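Local atomic coordinates of putative GH105 family protein (Salmonella enterica subsp. enterica serovar Paratyphi A, PDB entry 3QWT), a protein that is of unproven function but, as a probable glycoside hydrolase of family GH105, may cleave unsaturated sugars from the ends of oligosaccharides. Residues 34-39 against 335-340; 45-50 against 358-363; 60-63 against 68-71. All coordinates share one frame; numbering follows the deposited sequence.

Overall arrangement
The three contacts lie on the same side of the chain's centre in an alpha/alpha toroid. Interactions 1 and 2 both join early to late sequence, bringing helix 23-37 and the loop after it against the C-terminal part of the chain, and Glu337 packs on Ser361 between them. Interaction 3 is a short-range contact of loop 60-63 with helix 67-83, lying between their segments in sequence. Centre to centre, interactions 1 and 2 are about 14 Å apart, 1 and 3 about 12 Å, and 2 and 3 about 11 Å. Lys60 reaches interaction 2, its NZ lying 3.0 Å from Thr360 OG1, while Leu37 CD2 meets Trp62 CE3 at 3.3 Å and connects interactions 1 and 3. Interaction 3 is the most buried.

Interaction 1 (34-39 against 335-340)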
# COMPACT_ATOMS: atom_id res chain seq x y z
N THR A 34 -6.89 -14.84 -46.05
CA THR A 34 -7.96 -15.25 -45.15
C THR A 34 -9.01 -16.03 -45.91
O THR A 34 -9.48 -17.06 -45.45
CB THR A 34 -8.61 -14.03 -44.46
OG1 THR A 34 -7.62 -13.35 -43.70
CG2 THR A 34 -9.73 -14.46 -43.53
N HIS A 35 -9.34 -15.54 -47.10
CA HIS A 35 -10.36 -16.18 -47.92
C HIS A 35 -9.92 -17.60 -48.27
O HIS A 35 -10.72 -18.54 -48.25
CB HIS A 35 -10.61 -15.38 -49.20
CG HIS A 35 -11.71 -15.93 -50.05
ND1 HIS A 35 -11.47 -16.69 -51.18
CD2 HIS A 35 -13.05 -15.86 -49.92
CE1 HIS A 35 -12.62 -17.05 -51.70
NE2 HIS A 35 -13.60 -16.56 -50.96
N ASN A 36 -8.64 -17.74 -48.56
CA ASN A 36 -8.06 -19.05 -48.82
C ASN A 36 -8.23 -20.00 -47.62
O ASN A 36 -8.79 -21.09 -47.75
CB ASN A 36 -6.58 -18.88 -49.21
CG ASN A 36 -6.04 -20.06 -49.99
OD1 ASN A 36 -5.50 -20.99 -49.41
ND2 ASN A 36 -6.19 -20.02 -51.31
N LEU A 37 -7.77 -19.57 -46.45
CA LEU A 37 -7.85 -20.37 -45.23
C LEU A 37 -9.21 -21.02 -44.98
O LEU A 37 -9.31 -22.24 -44.88
CB LEU A 37 -7.46 -19.52 -44.02
CG LEU A 37 -7.02 -20.18 -42.71
CD1 LEU A 37 -6.59 -19.11 -41.69
CD2 LEU A 37 -8.10 -21.07 -42.10
N VAL A 38 -10.25 -20.20 -44.87
CA VAL A 38 -11.59 -20.69 -44.59
C VAL A 38 -12.15 -21.57 -45.72
O VAL A 38 -13.19 -22.21 -45.56
CB VAL A 38 -12.55 -19.53 -44.32
CG1 VAL A 38 -11.98 -18.67 -43.22
CG2 VAL A 38 -12.77 -18.71 -45.57
N ASN A 39 -11.43 -21.62 -46.83
CA ASN A 39 -11.86 -22.42 -47.97
C ASN A 39 -10.93 -23.57 -48.31
O ASN A 39 -11.03 -24.14 -49.39
CB ASN A 39 -12.04 -21.54 -49.20
CG ASN A 39 -13.31 -20.74 -49.14
OD1 ASN A 39 -13.29 -19.51 -49.16
ND2 ASN A 39 -14.44 -21.44 -49.04
N GLU A 335 -4.21 -17.20 -55.71
CA GLU A 335 -5.40 -17.66 -55.00
C GLU A 335 -5.33 -17.27 -53.54
O GLU A 335 -6.35 -17.23 -52.85
CB GLU A 335 -5.57 -19.17 -55.14
CG GLU A 335 -5.98 -19.65 -56.52
CD GLU A 335 -5.06 -19.15 -57.63
OE1 GLU A 335 -5.50 -18.28 -58.41
OE2 GLU A 335 -3.91 -19.63 -57.71
N GLY A 336 -4.11 -17.00 -53.06
CA GLY A 336 -3.89 -16.57 -51.69
C GLY A 336 -3.28 -17.62 -50.78
O GLY A 336 -3.23 -17.44 -49.57
N GLU A 337 -2.82 -18.71 -51.37
CA GLU A 337 -2.29 -19.85 -50.63
C GLU A 337 -0.82 -19.65 -50.39
O GLU A 337 -0.07 -19.35 -51.32
CB GLU A 337 -2.49 -21.13 -51.45
CG GLU A 337 -1.71 -22.36 -50.98
CD GLU A 337 -1.94 -23.58 -51.86
OE1 GLU A 337 -2.45 -23.40 -52.99
OE2 GLU A 337 -1.63 -24.71 -51.44
N LEU A 338 -0.39 -19.80 -49.14
CA LEU A 338 1.02 -19.67 -48.83
C LEU A 338 1.73 -20.90 -49.36
O LEU A 338 1.50 -22.00 -48.87
CB LEU A 338 1.25 -19.53 -47.32
CG LEU A 338 2.70 -19.22 -46.94
CD1 LEU A 338 3.16 -17.95 -47.60
CD2 LEU A 338 2.90 -19.13 -45.42
N LEU A 339 2.58 -20.71 -50.37
CA LEU A 339 3.09 -21.84 -51.14
C LEU A 339 3.83 -22.95 -50.37
O LEU A 339 3.28 -24.03 -50.18
CB LEU A 339 3.90 -21.36 -52.36
CG LEU A 339 3.01 -20.74 -53.44
CD1 LEU A 339 3.82 -20.21 -54.62
CD2 LEU A 339 1.94 -21.73 -53.89
N GLN A 340 5.06 -22.69 -49.94
CA GLN A 340 5.88 -23.76 -49.36
C GLN A 340 5.55 -24.11 -47.89
O GLN A 340 6.43 -24.07 -47.03
CB GLN A 340 7.35 -23.39 -49.47
CG GLN A 340 7.87 -23.39 -50.87
CD GLN A 340 8.45 -24.73 -51.26
OE1 GLN A 340 9.47 -25.16 -50.72
NE2 GLN A 340 7.80 -25.40 -52.20
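Asn36 lays its amide flat over the Gly336-Glu337 peptide bond, the two planes nearly parallel, joining the last turn of helix 23-37 to the loop after helix 318-330. In this alpha/alpha toroid the contact brings the N-terminal helix against a connection near the other end of the chain, 296 residues on. The Asn36 CG is anti to its backbone N (chi1 -158°), and this carries the amide from the helix across to the loop, where CG lies 3.8 Å from both Gly336 C and Glu337 N. Glu337 covers one face of the amide, with its CA and CB over the OD1 end and its N near ND2; Asn36 OD1 is 3.6 Å from Glu337 CB. The Glu337 chain then runs on in extended form and takes its carboxylate away from the helix. At the other end of the amide, ND2 gives a weak, bent hydrogen bond to Glu335 O, 3.2 Å long with an angle of 146° at the hydrogen.

Gly336, which has no side chain, brings the backbones closest, its CA 5.6 Å from Asn36 CA. From helix 363-377, Gln366 uses its amide to hold the loop on both sides of Glu337, through Gly336 O and Leu338 N, and also touches Asn36. The aliphatic root of Asn36 completes the contact, CB sitting 3.7 Å from Gly336 O.

Interaction 2 (45-50 against 358-363); sequences GEFLLR and PLTSMP
The aromatic ring of Phe47 meets Thr360 and Pro358 in two different ways, one over its face and the other at its edge. The contact joins two loops of the alpha/alpha toroid: one leads into the short strand 49-50, and the other runs into helix 363-377, with selenomethionine Met362 at the N-cap position. The side chains of Phe47 and Thr360 point at one another across the gap between the loops. The Thr360 methyl makes a CH-pi contact, with CG2 4.2 Å from the centroid of the Phe47 ring and 24° off its normal. It stands over the outer part of the face, toward CZ, and not above the middle.

The rotation of Thr360 places both its branches near that rim. With OG1 anti to the backbone N (chi1 -171°), the methyl falls between the backbone N and the carbonyl carbon, and the hydroxyl OG1 comes within 3.7 Å of Phe47 CE2. That oxygen has its polar partner in Lys60 NZ, which also bonds Ser361 O, so the hydroxyl is held by a charged group while its carbon neighbours pack on the ring.

On the opposite face of the ring lies the carboxylate carbon of Glu46, again displaced toward the rim. The ring of Phe343 adds a further aromatic neighbour, inclined at about 40° to that of Phe47. Pro358 approaches near the ring plane and more loosely, at an exposed margin of this surface contact, its CB 4.4 Å from Phe47 CE1.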
# COMPACT_ATOMS: atom_id res chain seq x y z
N GLY A 45 -8.84 -36.58 -48.73
CA GLY A 45 -9.08 -37.10 -47.40
C GLY A 45 -7.80 -37.78 -46.93
O GLY A 45 -7.76 -38.52 -45.95
N GLU A 46 -6.73 -37.50 -47.67
CA GLU A 46 -5.43 -38.08 -47.41
C GLU A 46 -4.81 -37.59 -46.10
O GLU A 46 -4.04 -38.30 -45.46
CB GLU A 46 -4.49 -37.76 -48.57
CG GLU A 46 -3.03 -37.81 -48.19
CD GLU A 46 -2.14 -37.23 -49.27
OE1 GLU A 46 -2.67 -36.75 -50.30
OE2 GLU A 46 -0.90 -37.25 -49.07
N PHE A 47 -5.16 -36.37 -45.69
CA PHE A 47 -4.50 -35.77 -44.53
C PHE A 47 -5.23 -35.96 -43.21
O PHE A 47 -4.67 -35.69 -42.15
CB PHE A 47 -4.22 -34.29 -44.78
CG PHE A 47 -3.20 -34.04 -45.85
CD1 PHE A 47 -1.88 -34.41 -45.65
CD2 PHE A 47 -3.55 -33.45 -47.05
CE1 PHE A 47 -0.93 -34.19 -46.63
CE2 PHE A 47 -2.60 -33.22 -48.04
CZ PHE A 47 -1.29 -33.59 -47.83
N LEU A 48 -6.47 -36.44 -43.28
CA LEU A 48 -7.32 -36.62 -42.11
C LEU A 48 -6.70 -37.48 -41.00
O LEU A 48 -6.12 -38.53 -41.27
CB LEU A 48 -8.64 -37.26 -42.52
CG LEU A 48 -9.41 -36.46 -43.56
CD1 LEU A 48 -10.49 -37.34 -44.20
CD2 LEU A 48 -10.00 -35.20 -42.92
N LEU A 49 -6.85 -37.01 -39.76
CA LEU A 49 -6.40 -37.75 -38.59
C LEU A 49 -7.44 -38.78 -38.21
O LEU A 49 -8.60 -38.44 -37.98
CB LEU A 49 -6.21 -36.79 -37.42
CG LEU A 49 -5.11 -37.04 -36.38
CD1 LEU A 49 -5.65 -36.77 -34.97
CD2 LEU A 49 -4.47 -38.44 -36.47
N ARG A 50 -7.02 -40.04 -38.15
CA ARG A 50 -7.94 -41.13 -37.85
C ARG A 50 -7.49 -41.87 -36.59
O ARG A 50 -6.32 -42.19 -36.43
CB ARG A 50 -8.04 -42.10 -39.05
CG ARG A 50 -7.54 -41.51 -40.37
CD ARG A 50 -7.82 -42.43 -41.56
NE ARG A 50 -9.23 -42.41 -41.94
CZ ARG A 50 -9.72 -41.80 -43.02
NH1 ARG A 50 -8.90 -41.18 -43.86
NH2 ARG A 50 -11.02 -41.83 -43.26
N PRO A 358 5.48 -33.91 -46.33
CA PRO A 358 4.71 -33.41 -47.47
C PRO A 358 4.38 -31.91 -47.38
O PRO A 358 4.16 -31.38 -46.28
CB PRO A 358 3.40 -34.20 -47.39
CG PRO A 358 3.70 -35.35 -46.51
CD PRO A 358 4.73 -34.92 -45.56
N LEU A 359 4.33 -31.26 -48.54
CA LEU A 359 3.97 -29.85 -48.62
C LEU A 359 2.48 -29.66 -48.93
O LEU A 359 1.93 -30.37 -49.77
CB LEU A 359 4.82 -29.15 -49.68
CG LEU A 359 6.32 -29.24 -49.43
CD1 LEU A 359 7.12 -28.90 -50.68
CD2 LEU A 359 6.73 -28.33 -48.28
N THR A 360 1.83 -28.70 -48.28
CA THR A 360 0.40 -28.50 -48.49
C THR A 360 -0.13 -27.34 -47.66
O THR A 360 0.43 -27.02 -46.61
CB THR A 360 -0.42 -29.77 -48.13
OG1 THR A 360 -1.79 -29.60 -48.55
CG2 THR A 360 -0.38 -30.02 -46.62
N SER A 361 -1.21 -26.72 -48.12
CA SER A 361 -1.77 -25.55 -47.47
C SER A 361 -2.41 -25.90 -46.12
O SER A 361 -3.01 -26.95 -45.96
CB SER A 361 -2.80 -24.91 -48.40
OG SER A 361 -3.81 -25.84 -48.76
N MSE A 362 -2.25 -25.02 -45.13
CA MSE A 362 -2.79 -25.31 -43.81
C MSE A 362 -3.26 -24.05 -43.10
O MSE A 362 -2.78 -22.96 -43.39
CB MSE A 362 -1.75 -26.04 -42.94
CG MSE A 362 -1.31 -27.37 -43.55
SE MSE A 362 -2.72 -28.71 -43.36
CE MSE A 362 -2.30 -29.25 -41.53
N PRO A 363 -4.22 -24.20 -42.19
CA PRO A 363 -4.67 -23.06 -41.38
C PRO A 363 -3.49 -22.27 -40.81
O PRO A 363 -3.46 -21.05 -40.91
CB PRO A 363 -5.48 -23.72 -40.26
CG PRO A 363 -6.04 -24.95 -40.90
CD PRO A 363 -4.98 -25.43 -41.88

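Interaction 3 (60-63 against 68-71)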
# COMPACT_ATOMS: atom_id res chain seq x y z
N LYS A 60 -6.95 -29.80 -41.58
CA LYS A 60 -6.61 -28.90 -42.68
C LYS A 60 -7.80 -28.02 -43.10
O LYS A 60 -7.63 -26.81 -43.29
CB LYS A 60 -6.05 -29.72 -43.85
CG LYS A 60 -6.16 -29.06 -45.21
CD LYS A 60 -5.94 -30.10 -46.32
CE LYS A 60 -4.62 -29.90 -47.03
NZ LYS A 60 -4.66 -28.77 -48.00
N GLY A 61 -8.98 -28.62 -43.25
CA GLY A 61 -10.21 -27.87 -43.43
C GLY A 61 -10.57 -27.00 -42.22
O GLY A 61 -10.14 -27.26 -41.09
N TRP A 62 -11.37 -25.96 -42.45
CA TRP A 62 -11.70 -24.99 -41.41
C TRP A 62 -12.65 -25.54 -40.35
O TRP A 62 -12.55 -25.18 -39.16
CB TRP A 62 -12.27 -23.72 -42.04
CG TRP A 62 -12.43 -22.54 -41.07
CD1 TRP A 62 -13.54 -21.76 -40.90
CD2 TRP A 62 -11.43 -22.03 -40.18
NE1 TRP A 62 -13.29 -20.78 -39.95
CE2 TRP A 62 -12.01 -20.94 -39.49
CE3 TRP A 62 -10.12 -22.38 -39.89
CZ2 TRP A 62 -11.31 -20.21 -38.54
CZ3 TRP A 62 -9.43 -21.66 -38.94
CH2 TRP A 62 -10.02 -20.58 -38.27
N ALA A 63 -13.55 -26.43 -40.75
CA ALA A 63 -14.56 -26.91 -39.83
C ALA A 63 -14.01 -27.86 -38.76
O ALA A 63 -14.77 -28.46 -38.00
CB ALA A 63 -15.72 -27.55 -40.57
N THR A 68 -4.09 -26.37 -35.33
CA THR A 68 -3.91 -25.61 -36.55
C THR A 68 -4.91 -24.47 -36.58
O THR A 68 -4.57 -23.33 -36.84
CB THR A 68 -4.07 -26.50 -37.81
OG1 THR A 68 -5.41 -27.03 -37.85
CG2 THR A 68 -3.06 -27.64 -37.78
N HIS A 69 -6.16 -24.81 -36.30
CA HIS A 69 -7.20 -23.80 -36.13
C HIS A 69 -6.84 -22.83 -35.02
O HIS A 69 -7.16 -21.65 -35.10
CB HIS A 69 -8.54 -24.49 -35.82
CG HIS A 69 -8.83 -25.64 -36.73
ND1 HIS A 69 -8.35 -26.91 -36.50
CD2 HIS A 69 -9.50 -25.70 -37.91
CE1 HIS A 69 -8.73 -27.71 -37.47
NE2 HIS A 69 -9.43 -27.00 -38.34
N GLY A 70 -6.16 -23.33 -34.00
CA GLY A 70 -5.72 -22.49 -32.89
C GLY A 70 -4.83 -21.38 -33.42
O GLY A 70 -5.05 -20.21 -33.13
N VAL A 71 -3.84 -21.76 -34.21
CA VAL A 71 -2.94 -20.79 -34.80
C VAL A 71 -3.71 -19.91 -35.78
O VAL A 71 -3.55 -18.69 -35.77
CB VAL A 71 -1.74 -21.46 -35.51
CG1 VAL A 71 -0.92 -20.41 -36.22
CG2 VAL A 71 -0.89 -22.20 -34.49
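His69 turns its imidazole from the first turns of helix 67-83 back onto Gly61 and Trp62, in the loop that leads from strand 56-57 to that helix. The contact closes a short local loop at the start of one helix of the alpha/alpha toroid. Its tight part is a hydrogen bond from His69 NE2 to Gly61 O, 2.9 Å long with 151° at the hydrogen. The acceptor lies near the imidazole plane, and the donor stands nearly along the C=O axis of Gly61. At the other ring nitrogen, ND1 accepts from the backbone N of Glu66, just before the helix. Both ring nitrogens are therefore engaged, which sets the rotation of the ring and is consistent with a neutral imidazole protonated at NE2.

The looser side is the oblique pair of Trp62 and His69; Trp62 is partly exposed, whereas Gly61 and His69 are buried. Although its CB points away from the helix, the indole returns with CG anti to the backbone N (chi1 -170°), and it passes beside the imidazole, the two running in opposite senses. Their planes are inclined at 40° and the centroids of the imidazole and the six-membered ring are 5.9 Å apart. The indole packs further on Leu73 and Met76 of the same helix and on Trp95 and Ile91 of helix 86-102. Between the bonded side and the indole sits His69 CD2, 3.3 Å from Trp62 O and 3.9 Å from Trp62 CE3.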